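Local coordinates for MdcE (Pseudomonas aeruginosa, PDB 5VIP), which is the gamma subunit of a biotin-independent malonate decarboxylase and probably acts with its partner subunit in decarboxylating malonate carried on the acyl-carrier protein, at residues L26-A31 with L227-V232; L61-D66 with V111-Q116; V234-T237 with V241-R244; A89-A94 with R105-I110. One frame throughout, in Å; residues are numbered along the deposited sequence.

Interaction 1. Residues L26-A31 with L227-V232; sequences LAWFQA and LPVETV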
loop_
_atom_site.group_PDB
_atom_site.type_symbol
_atom_site.label_atom_id
_atom_site.label_comp_id
_atom_site.label_asym_id
_atom_site.label_seq_id
_atom_site.Cartn_x
_atom_site.Cartn_y
_atom_site.Cartn_z
ATOM N N LEU A 26 -14.184 16.497 -4.919
ATOM C CA LEU A 26 -14.355 17.387 -6.060
ATOM C C LEU A 26 -14.577 18.829 -5.600
ATOM O O LEU A 26 -13.964 19.759 -6.123
ATOM C CB LEU A 26 -15.526 16.928 -6.924
ATOM C CG LEU A 26 -15.777 17.724 -8.201
ATOM C CD1 LEU A 26 -14.513 17.801 -9.060
ATOM C CD2 LEU A 26 -16.925 17.083 -8.976
ATOM N N ALA A 27 -15.450 18.996 -4.611
ATOM C CA ALA A 27 -15.741 20.309 -4.034
ATOM C C ALA A 27 -14.473 20.991 -3.542
ATOM O O ALA A 27 -14.234 22.160 -3.829
ATOM C CB ALA A 27 -16.735 20.174 -2.906
ATOM N N TRP A 28 -13.643 20.254 -2.814
ATOM C CA TRP A 28 -12.422 20.849 -2.281
ATOM C C TRP A 28 -11.345 21.031 -3.332
ATOM O O TRP A 28 -10.550 21.972 -3.243
ATOM C CB TRP A 28 -11.890 20.014 -1.126
ATOM C CG TRP A 28 -12.607 20.328 0.145
ATOM C CD1 TRP A 28 -13.766 19.769 0.592
ATOM C CD2 TRP A 28 -12.223 21.299 1.123
ATOM N NE1 TRP A 28 -14.125 20.326 1.802
ATOM C CE2 TRP A 28 -13.191 21.268 2.148
ATOM C CE3 TRP A 28 -11.148 22.189 1.236
ATOM C CZ2 TRP A 28 -13.120 22.093 3.271
ATOM C CZ3 TRP A 28 -11.082 23.015 2.353
ATOM C CH2 TRP A 28 -12.062 22.956 3.354
ATOM N N PHE A 29 -11.306 20.143 -4.321
ATOM C CA PHE A 29 -10.367 20.325 -5.420
ATOM C C PHE A 29 -10.642 21.643 -6.133
ATOM O O PHE A 29 -9.727 22.430 -6.386
ATOM C CB PHE A 29 -10.446 19.172 -6.417
ATOM C CG PHE A 29 -9.524 19.332 -7.595
ATOM C CD1 PHE A 29 -8.194 18.908 -7.522
ATOM C CD2 PHE A 29 -9.981 19.905 -8.777
ATOM C CE1 PHE A 29 -7.337 19.058 -8.615
ATOM C CE2 PHE A 29 -9.135 20.056 -9.866
ATOM C CZ PHE A 29 -7.808 19.634 -9.782
ATOM N N GLN A 30 -11.909 21.864 -6.460
ATOM C CA GLN A 30 -12.306 23.060 -7.194
ATOM C C GLN A 30 -11.954 24.305 -6.381
ATOM O O GLN A 30 -11.353 25.246 -6.908
ATOM C CB GLN A 30 -13.798 23.038 -7.509
ATOM C CG GLN A 30 -14.220 24.096 -8.517
ATOM C CD GLN A 30 -15.699 24.432 -8.442
ATOM O OE1 GLN A 30 -16.337 24.266 -7.399
ATOM N NE2 GLN A 30 -16.256 24.893 -9.558
ATOM N N ALA A 31 -12.309 24.288 -5.094
ATOM C CA ALA A 31 -12.037 25.406 -4.194
ATOM C C ALA A 31 -10.553 25.724 -4.085
ATOM O O ALA A 31 -10.156 26.891 -4.089
ATOM C CB ALA A 31 -12.613 25.115 -2.828
ATOM N N LEU A 227 -8.291 19.815 11.535
ATOM C CA LEU A 227 -8.804 21.156 11.250
ATOM C C LEU A 227 -10.321 21.193 11.254
ATOM O O LEU A 227 -10.966 20.519 10.453
ATOM C CB LEU A 227 -8.332 21.652 9.882
ATOM C CG LEU A 227 -6.857 21.883 9.582
ATOM C CD1 LEU A 227 -6.734 22.433 8.162
ATOM C CD2 LEU A 227 -6.238 22.836 10.597
ATOM N N PRO A 228 -10.904 22.007 12.137
ATOM C CA PRO A 228 -12.355 22.156 12.058
ATOM C C PRO A 228 -12.738 23.075 10.903
ATOM O O PRO A 228 -11.969 23.970 10.564
ATOM C CB PRO A 228 -12.723 22.772 13.415
ATOM C CG PRO A 228 -11.495 23.508 13.842
ATOM C CD PRO A 228 -10.318 22.727 13.283
ATOM N N VAL A 229 -13.902 22.845 10.299
ATOM C CA VAL A 229 -14.383 23.685 9.206
ATOM C C VAL A 229 -15.873 24.020 9.408
ATOM O O VAL A 229 -16.599 23.262 10.058
ATOM C CB VAL A 229 -14.169 23.004 7.820
ATOM C CG1 VAL A 229 -12.679 22.801 7.549
ATOM C CG2 VAL A 229 -14.888 21.667 7.757
ATOM N N GLU A 230 -16.326 25.142 8.850
ATOM C CA GLU A 230 -17.732 25.556 9.006
ATOM C C GLU A 230 -18.690 24.798 8.093
ATOM O O GLU A 230 -19.751 24.336 8.533
ATOM C CB GLU A 230 -17.903 27.063 8.750
ATOM C CG GLU A 230 -16.813 27.940 9.321
ATOM C CD GLU A 230 -16.875 29.384 8.800
ATOM O OE1 GLU A 230 -17.946 29.803 8.303
ATOM O OE2 GLU A 230 -15.849 30.103 8.902
ATOM N N THR A 231 -18.339 24.724 6.811
ATOM C CA THR A 231 -19.160 24.038 5.825
ATOM C C THR A 231 -18.253 23.081 5.067
ATOM O O THR A 231 -17.609 23.447 4.082
ATOM C CB THR A 231 -19.849 25.006 4.839
ATOM O OG1 THR A 231 -18.873 25.880 4.271
ATOM C CG2 THR A 231 -20.914 25.847 5.545
ATOM N N VAL A 232 -18.201 21.854 5.554
ATOM C CA VAL A 232 -17.291 20.848 5.031
ATOM C C VAL A 232 -17.619 20.453 3.582
ATOM O O VAL A 232 -16.720 20.113 2.812
ATOM C CB VAL A 232 -17.314 19.601 5.941
ATOM C CG1 VAL A 232 -18.698 18.972 5.956
ATOM C CG2 VAL A 232 -16.263 18.598 5.510
#
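Trp28, on a regular helical turn, faces the loop residues Val229 and Val232, and the nearest CA atoms, those of Trp28 and Val232, are 8.8 Å apart. The turn is held by ordinary i to i+4 bonds such as Gln30 N to Leu26 O, whereas 227-232 leaves its strand, runs extended through Val229 and bends at Glu230. The indole spans the gap. With CG anti to the carbonyl carbon (chi1 -81°), the ring leaves the helix toward the loop and presents NE1 to the carbonyl of Val232. Trp28 NE1 lies 2.8 Å from Val232 O, with an N-H...O angle of 156°. Val232 O lies at the ring's edge, tilted 15° out of the indole plane, and the bond is slightly bent. Val232 joins in through this main-chain oxygen, since its own CB points away. Further along the six-membered ring, CH2 of Trp28 meets CG1 of Val229 at 4.2 Å, an apolar contact set obliquely to the ring. Leu174, Pro235 and Val243 also touch the buried indole, while the carboxylate of Asp239 binds the backbone N of both Glu230 and Thr231 and steadies the bend. A buried tryptophan whose N-H is satisfied by a loop carbonyl thus joins the N-terminal helix to the connection after the last strand, 225-227, of the mixed sheet, in a fold consistent with the crotonase superfamily.

Interaction 2. Residues L61-D66 with V111-Q116; sequences LAVVPD and VDVPSQ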
loop_
_atom_site.group_PDB
_atom_site.type_symbol
_atom_site.label_atom_id
_atom_site.label_comp_id
_atom_site.label_asym_id
_atom_site.label_seq_id
_atom_site.Cartn_x
_atom_site.Cartn_y
_atom_site.Cartn_z
ATOM N N LEU A 61 -3.999 16.700 -6.481
ATOM C CA LEU A 61 -4.503 15.463 -7.063
ATOM C C LEU A 61 -5.683 14.975 -6.266
ATOM O O LEU A 61 -5.616 14.885 -5.051
ATOM C CB LEU A 61 -3.429 14.364 -7.093
ATOM C CG LEU A 61 -2.138 14.653 -7.848
ATOM C CD1 LEU A 61 -1.036 14.980 -6.857
ATOM C CD2 LEU A 61 -1.764 13.452 -8.692
ATOM N N ALA A 62 -6.752 14.630 -6.962
ATOM C CA ALA A 62 -7.935 14.104 -6.322
ATOM C C ALA A 62 -8.549 13.012 -7.180
ATOM O O ALA A 62 -8.651 13.143 -8.405
ATOM C CB ALA A 62 -8.960 15.229 -6.072
ATOM N N VAL A 63 -8.960 11.934 -6.529
ATOM C CA VAL A 63 -9.826 10.962 -7.165
ATOM C C VAL A 63 -11.271 11.381 -6.909
ATOM O O VAL A 63 -11.625 11.722 -5.781
ATOM C CB VAL A 63 -9.575 9.561 -6.624
ATOM C CG1 VAL A 63 -10.516 8.562 -7.290
ATOM C CG2 VAL A 63 -8.113 9.175 -6.850
ATOM N N VAL A 64 -12.101 11.379 -7.949
ATOM C CA VAL A 64 -13.492 11.829 -7.813
ATOM C C VAL A 64 -14.424 10.895 -8.583
ATOM O O VAL A 64 -13.976 10.167 -9.470
ATOM C CB VAL A 64 -13.668 13.276 -8.338
ATOM C CG1 VAL A 64 -12.756 14.250 -7.577
ATOM C CG2 VAL A 64 -13.378 13.318 -9.834
ATOM N N PRO A 65 -15.727 10.907 -8.249
ATOM C CA PRO A 65 -16.644 10.000 -8.937
ATOM C C PRO A 65 -16.723 10.277 -10.426
ATOM O O PRO A 65 -16.677 11.434 -10.850
ATOM C CB PRO A 65 -17.987 10.279 -8.257
ATOM C CG PRO A 65 -17.626 10.789 -6.923
ATOM C CD PRO A 65 -16.393 11.606 -7.138
ATOM N N ASP A 66 -16.814 9.209 -11.208
ATOM C CA ASP A 66 -17.061 9.302 -12.640
ATOM C C ASP A 66 -18.125 8.282 -13.038
ATOM O O ASP A 66 -17.825 7.096 -13.239
ATOM C CB ASP A 66 -15.778 9.078 -13.444
ATOM C CG ASP A 66 -16.027 9.056 -14.951
ATOM O OD1 ASP A 66 -17.069 9.586 -15.400
ATOM O OD2 ASP A 66 -15.178 8.509 -15.687
ATOM N N VAL A 111 -8.064 13.789 -0.394
ATOM C CA VAL A 111 -8.500 12.417 -0.222
ATOM C C VAL A 111 -9.974 12.313 0.159
ATOM O O VAL A 111 -10.382 12.737 1.235
ATOM C CB VAL A 111 -7.644 11.698 0.848
ATOM C CG1 VAL A 111 -8.106 10.255 1.013
ATOM C CG2 VAL A 111 -6.150 11.741 0.474
ATOM N N ASP A 112 -10.765 11.743 -0.740
ATOM C CA ASP A 112 -12.138 11.378 -0.436
ATOM C C ASP A 112 -12.499 10.200 -1.321
ATOM O O ASP A 112 -13.072 10.370 -2.405
ATOM C CB ASP A 112 -13.102 12.560 -0.649
ATOM C CG ASP A 112 -14.562 12.164 -0.456
ATOM O OD1 ASP A 112 -14.855 11.255 0.366
ATOM O OD2 ASP A 112 -15.424 12.760 -1.145
ATOM N N VAL A 113 -12.132 9.005 -0.862
ATOM C CA VAL A 113 -12.293 7.788 -1.650
ATOM C C VAL A 113 -12.968 6.716 -0.808
ATOM O O VAL A 113 -12.520 6.405 0.302
ATOM C CB VAL A 113 -10.931 7.274 -2.172
ATOM C CG1 VAL A 113 -10.437 8.160 -3.298
ATOM C CG2 VAL A 113 -9.913 7.234 -1.034
ATOM N N PRO A 114 -14.069 6.159 -1.325
ATOM C CA PRO A 114 -14.929 5.231 -0.587
ATOM C C PRO A 114 -14.324 3.842 -0.385
ATOM O O PRO A 114 -14.557 3.227 0.654
ATOM C CB PRO A 114 -16.178 5.150 -1.465
ATOM C CG PRO A 114 -15.690 5.464 -2.838
ATOM C CD PRO A 114 -14.590 6.460 -2.668
ATOM N N SER A 115 -13.560 3.378 -1.365
ATOM C CA SER A 115 -12.934 2.058 -1.345
ATOM C C SER A 115 -12.190 1.877 -2.650
ATOM O O SER A 115 -12.317 2.698 -3.558
ATOM C CB SER A 115 -13.972 0.952 -1.203
ATOM O OG SER A 115 -14.820 0.942 -2.343
ATOM N N GLN A 116 -11.429 0.791 -2.752
ATOM C CA GLN A 116 -10.972 0.324 -4.050
ATOM C C GLN A 116 -12.178 -0.202 -4.822
ATOM O O GLN A 116 -13.220 -0.491 -4.229
ATOM C CB GLN A 116 -9.929 -0.780 -3.900
ATOM C CG GLN A 116 -10.472 -2.029 -3.215
ATOM C CD GLN A 116 -10.070 -2.110 -1.755
ATOM O OE1 GLN A 116 -10.123 -1.113 -1.023
ATOM N NE2 GLN A 116 -9.674 -3.301 -1.319
HETATM O O HOH W 1 -13.796 12.735 -4.088
HETATM O O HOH W 2 -9.852 11.816 -3.551
#
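Val63 and Val113 meet where two neighbouring parallel strands, 56-63 and 106-113, end side by side. The strands are the two arms of a beta-alpha-beta crossover whose helix is 81-97, and here they begin to separate, with the CA atoms of Val63 and Val113 6.8 Å apart. The tight part is a single valine pair. CG1 of Val113 stands 3.7 Å from CB of Val63 and 4.0 Å from CG1 of Val63, the two side chains crossing at about a right angle. Val113 turns this methyl anti to its carbonyl carbon (chi1 -74°), which brings it against the branch point of Val63. Leu87 of the crossover helix touches Val63, and Ala160 touches Val113, so the pair is buried. The loose part is wet: between the backbones, water takes the place of direct strand pairing. Water 1 is 2.9 Å from Val63 O and 3.0 Å from Asp112 O, although other acceptors nearby compete for its protons. The side chain of Asp112 turns elsewhere, with OD1 accepting from Lys155 N and OD2 from Gly25 N. Beyond the strand end, Gln116 NE2 bonds a polar side chain of the other protein in the complex. The direct ladder is replaced most plainly at water 2, which donates to Val63 O at 2.9 Å and accepts from Asp112 N at 3.0 Å.

Interaction 3. Residues V234-T237 with V241-R244; sequences VPST and VRVR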
loop_
_atom_site.group_PDB
_atom_site.type_symbol
_atom_site.label_atom_id
_atom_site.label_comp_id
_atom_site.label_asym_id
_atom_site.label_seq_id
_atom_site.Cartn_x
_atom_site.Cartn_y
_atom_site.Cartn_z
ATOM N N VAL A 234 -18.995 22.348 1.064
ATOM C CA VAL A 234 -18.412 23.384 0.210
ATOM C C VAL A 234 -17.766 24.417 1.107
ATOM O O VAL A 234 -18.466 25.171 1.793
ATOM C CB VAL A 234 -19.442 24.093 -0.693
ATOM C CG1 VAL A 234 -18.756 24.593 -1.956
ATOM C CG2 VAL A 234 -20.603 23.175 -1.043
ATOM N N PRO A 235 -16.427 24.460 1.112
ATOM C CA PRO A 235 -15.726 25.331 2.055
ATOM C C PRO A 235 -16.130 26.791 1.929
ATOM O O PRO A 235 -16.362 27.293 0.827
ATOM C CB PRO A 235 -14.255 25.150 1.674
ATOM C CG PRO A 235 -14.288 24.684 0.269
ATOM C CD PRO A 235 -15.498 23.816 0.170
ATOM N N SER A 236 -16.225 27.451 3.073
ATOM C CA SER A 236 -16.416 28.889 3.124
ATOM C C SER A 236 -15.091 29.548 2.769
ATOM O O SER A 236 -14.066 28.869 2.670
ATOM C CB SER A 236 -16.878 29.317 4.512
ATOM O OG SER A 236 -15.800 29.244 5.432
ATOM N N THR A 237 -15.103 30.864 2.583
ATOM C CA THR A 237 -13.876 31.596 2.293
ATOM C C THR A 237 -12.894 31.446 3.443
ATOM O O THR A 237 -11.698 31.266 3.223
ATOM C CB THR A 237 -14.152 33.098 2.044
ATOM O OG1 THR A 237 -15.141 33.235 1.020
ATOM C CG2 THR A 237 -12.878 33.818 1.604
ATOM N N VAL A 241 -9.166 29.677 3.577
ATOM C CA VAL A 241 -8.037 30.383 4.173
ATOM C C VAL A 241 -7.357 29.554 5.265
ATOM O O VAL A 241 -6.130 29.492 5.332
ATOM C CB VAL A 241 -8.486 31.747 4.767
ATOM C CG1 VAL A 241 -7.376 32.369 5.604
ATOM C CG2 VAL A 241 -8.918 32.682 3.651
ATOM N N ARG A 242 -8.151 28.926 6.126
ATOM C CA ARG A 242 -7.582 28.114 7.195
ATOM C C ARG A 242 -6.849 26.901 6.617
ATOM O O ARG A 242 -5.755 26.561 7.066
ATOM C CB ARG A 242 -8.665 27.668 8.192
ATOM C CG ARG A 242 -9.197 28.806 9.090
ATOM C CD ARG A 242 -10.170 28.309 10.169
ATOM N NE ARG A 242 -11.522 28.136 9.647
ATOM C CZ ARG A 242 -12.457 29.082 9.664
ATOM N NH1 ARG A 242 -12.194 30.271 10.191
ATOM N NH2 ARG A 242 -13.662 28.842 9.152
ATOM N N VAL A 243 -7.445 26.256 5.619
ATOM C CA VAL A 243 -6.832 25.065 5.031
ATOM C C VAL A 243 -5.566 25.419 4.246
ATOM O O VAL A 243 -4.545 24.749 4.381
ATOM C CB VAL A 243 -7.818 24.311 4.126
ATOM C CG1 VAL A 243 -7.088 23.212 3.319
ATOM C CG2 VAL A 243 -8.926 23.716 4.963
ATOM N N ARG A 244 -5.616 26.488 3.453
ATOM C CA ARG A 244 -4.429 26.930 2.722
ATOM C C ARG A 244 -3.291 27.264 3.677
ATOM O O ARG A 244 -2.129 26.944 3.409
ATOM C CB ARG A 244 -4.747 28.137 1.836
ATOM C CG ARG A 244 -5.304 27.739 0.486
ATOM C CD ARG A 244 -5.769 28.921 -0.335
ATOM N NE ARG A 244 -6.266 28.457 -1.625
ATOM C CZ ARG A 244 -7.032 29.173 -2.440
ATOM N NH1 ARG A 244 -7.399 30.399 -2.097
ATOM N NH2 ARG A 244 -7.437 28.656 -3.596
#
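Thr237 and Val241 make a local, surface-lying contact, the first turn of helix 237-254, just after the loop that follows strand 225-227. It rests on the i to i+4 bond from Val241 N to Thr237 O, 3.0 Å long with an N-H...O angle of 155°. The same oxygen is approached by the side chain of Val241. CG1 is anti to the backbone N (chi1 170°), which leaves CG2 beside that N and only 3.1 Å from Thr237 O, a close fit of methyl against carbonyl. CB of Thr237 points away from the helix segment, so its part in the contact is played by the main chain. One residue earlier, Ser236 occupies the N-cap position, its OG bonded to the backbone N of Asp239. Arg242 reaches back along the helix start, and its NH2 is 4.3 Å from Ser236 OG, which lies oblique to the guanidinium. This NH2 forms salt bridges with OE2 of Glu230 in the preceding loop and OD1 of Asp239 in the first turn. Asp239 would probably also interact favourably with the helix dipole. A serine N-cap followed by a regular alpha-helical turn is a classical helix start.

Interaction 4. Residues A89-A94 with R105-I110; sequences AAVDEA and RALLAI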
loop_
_atom_site.group_PDB
_atom_site.type_symbol
_atom_site.label_atom_id
_atom_site.label_comp_id
_atom_site.label_asym_id
_atom_site.label_seq_id
_atom_site.Cartn_x
_atom_site.Cartn_y
_atom_site.Cartn_z
ATOM N N ALA A 89 0.785 7.735 -13.289
ATOM C CA ALA A 89 1.212 8.515 -14.444
ATOM C C ALA A 89 1.321 10.009 -14.120
ATOM O O ALA A 89 2.311 10.653 -14.487
ATOM C CB ALA A 89 0.248 8.284 -15.618
ATOM N N ALA A 90 0.313 10.555 -13.430
ATOM C CA ALA A 90 0.307 11.982 -13.094
ATOM C C ALA A 90 1.412 12.328 -12.098
ATOM O O ALA A 90 2.044 13.379 -12.195
ATOM C CB ALA A 90 -1.059 12.402 -12.541
ATOM N N VAL A 91 1.658 11.445 -11.138
ATOM C CA VAL A 91 2.736 11.688 -10.191
ATOM C C VAL A 91 4.098 11.537 -10.866
ATOM O O VAL A 91 4.988 12.377 -10.689
ATOM C CB VAL A 91 2.630 10.751 -8.973
ATOM C CG1 VAL A 91 3.879 10.853 -8.111
ATOM C CG2 VAL A 91 1.364 11.111 -8.153
ATOM N N ASP A 92 4.265 10.486 -11.664
ATOM C CA ASP A 92 5.543 10.302 -12.346
ATOM C C ASP A 92 5.831 11.453 -13.321
ATOM O O ASP A 92 6.988 11.810 -13.541
ATOM C CB ASP A 92 5.581 8.966 -13.089
ATOM C CG ASP A 92 6.985 8.419 -13.213
ATOM O OD1 ASP A 92 7.584 8.087 -12.168
ATOM O OD2 ASP A 92 7.499 8.336 -14.351
ATOM N N GLU A 93 4.776 12.026 -13.897
ATOM C CA GLU A 93 4.926 13.176 -14.789
ATOM C C GLU A 93 5.595 14.338 -14.053
ATOM O O GLU A 93 6.541 14.931 -14.553
ATOM C CB GLU A 93 3.571 13.616 -15.355
ATOM C CG GLU A 93 3.657 14.898 -16.182
ATOM C CD GLU A 93 2.303 15.398 -16.676
ATOM O OE1 GLU A 93 1.338 15.446 -15.880
ATOM O OE2 GLU A 93 2.208 15.752 -17.872
ATOM N N ALA A 94 5.104 14.652 -12.857
ATOM C CA ALA A 94 5.693 15.710 -12.047
ATOM C C ALA A 94 7.127 15.379 -11.625
ATOM O O ALA A 94 8.000 16.246 -11.642
ATOM C CB ALA A 94 4.826 15.981 -10.819
ATOM N N ARG A 105 8.052 20.197 -6.935
ATOM C CA ARG A 105 6.714 20.670 -6.629
ATOM C C ARG A 105 6.071 19.810 -5.544
ATOM O O ARG A 105 6.332 18.603 -5.442
ATOM C CB ARG A 105 5.842 20.688 -7.886
ATOM C CG ARG A 105 5.240 19.348 -8.265
ATOM C CD ARG A 105 4.650 19.430 -9.657
ATOM N NE ARG A 105 5.690 19.665 -10.655
ATOM C CZ ARG A 105 5.456 19.862 -11.945
ATOM N NH1 ARG A 105 4.210 19.871 -12.405
ATOM N NH2 ARG A 105 6.471 20.059 -12.772
ATOM N N ALA A 106 5.250 20.442 -4.714
ATOM C CA ALA A 106 4.551 19.700 -3.679
ATOM C C ALA A 106 3.437 18.900 -4.329
ATOM O O ALA A 106 2.850 19.325 -5.326
ATOM C CB ALA A 106 4.001 20.631 -2.603
ATOM N N LEU A 107 3.171 17.723 -3.776
ATOM C CA LEU A 107 2.049 16.915 -4.213
ATOM C C LEU A 107 1.016 16.964 -3.110
ATOM O O LEU A 107 1.264 16.500 -1.994
ATOM C CB LEU A 107 2.480 15.473 -4.510
ATOM C CG LEU A 107 3.617 15.356 -5.532
ATOM C CD1 LEU A 107 4.048 13.919 -5.730
ATOM C CD2 LEU A 107 3.240 16.007 -6.868
ATOM N N LEU A 108 -0.130 17.553 -3.424
ATOM C CA LEU A 108 -1.200 17.736 -2.455
ATOM C C LEU A 108 -2.341 16.794 -2.789
ATOM O O LEU A 108 -3.119 17.046 -3.721
ATOM C CB LEU A 108 -1.681 19.193 -2.451
ATOM C CG LEU A 108 -0.536 20.208 -2.317
ATOM C CD1 LEU A 108 -1.039 21.659 -2.382
ATOM C CD2 LEU A 108 0.226 19.974 -1.023
ATOM N N ALA A 109 -2.426 15.692 -2.051
ATOM C CA ALA A 109 -3.456 14.709 -2.316
ATOM C C ALA A 109 -4.709 15.068 -1.537
ATOM O O ALA A 109 -4.705 15.100 -0.310
ATOM C CB ALA A 109 -2.982 13.295 -1.957
ATOM N N ILE A 110 -5.780 15.350 -2.264
ATOM C CA ILE A 110 -7.061 15.585 -1.647
ATOM C C ILE A 110 -7.796 14.260 -1.602
ATOM O O ILE A 110 -8.112 13.670 -2.640
ATOM C CB ILE A 110 -7.882 16.631 -2.416
ATOM C CG1 ILE A 110 -7.117 17.956 -2.460
ATOM C CG2 ILE A 110 -9.246 16.783 -1.786
ATOM C CD1 ILE A 110 -7.732 18.990 -3.396
#
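Val91 and Ala94, on one face of helix 81-97, rest on Leu107, near the start of strand 106-113, and on Arg105 just before it. The apolar contacts come first. CG1 of Val91 meets CD1 of Leu107 at 3.9 Å, the two side chains approaching at a slant, and the other Leu107 branch, CD2, lies 4.3 Å from CB of Ala94. Leucine thus spreads its two methyls between residues almost one helical turn apart. Ala141 and Tyr138 of helix 127-143 enclose the same patch, touching Leu107 and Val91 respectively. A second kind of contact sets an arginine against an alanine. CD of Arg105 is 3.6 Å from CB of Ala94, and the bend at chi3 (65°) folds the guanidinium over the helix, with CA of Ala94 4.1 Å above the middle of its plane. Charge pairing is left to the ends of the group: NH2 bridges to Asp98 and NH1 to Asp50, while OE1 of Glu93 stays 6.3 Å from NH1 of Arg105 and pairs with Arg59 and Arg39. Chemically, the arginine works in two ways, its aliphatic stem and one flat face packing on alanine while Asp98 and Asp50 hold its NH2 and NH1 ends and probably limit rotation of the guanidinium.

From the N terminus, helix 24-33 opens interaction 1, which closes only at 227-232, nearly 200 residues on. Inside that loop interaction 2 opens at 61-66, and inside it interaction 4 runs from 89-94 to 105-110; the strand then passes straight into 111-116, which closes interaction 2. Interaction 3 follows in series, beginning at 234-237 once interaction 1 has closed. Interactions 2 and 4 thus nest within interaction 1, and none cross. Interactions 2 and 4 share strand 106-113, and Leu61 O and Ile110 N, 2.8 Å apart, probably pair the neighbouring strands. Interaction 1 packs on this sheet, with Phe29 CA 3.6 Å from Ile110 CD1, and lies about 6 Å, centre to centre, from interaction 3.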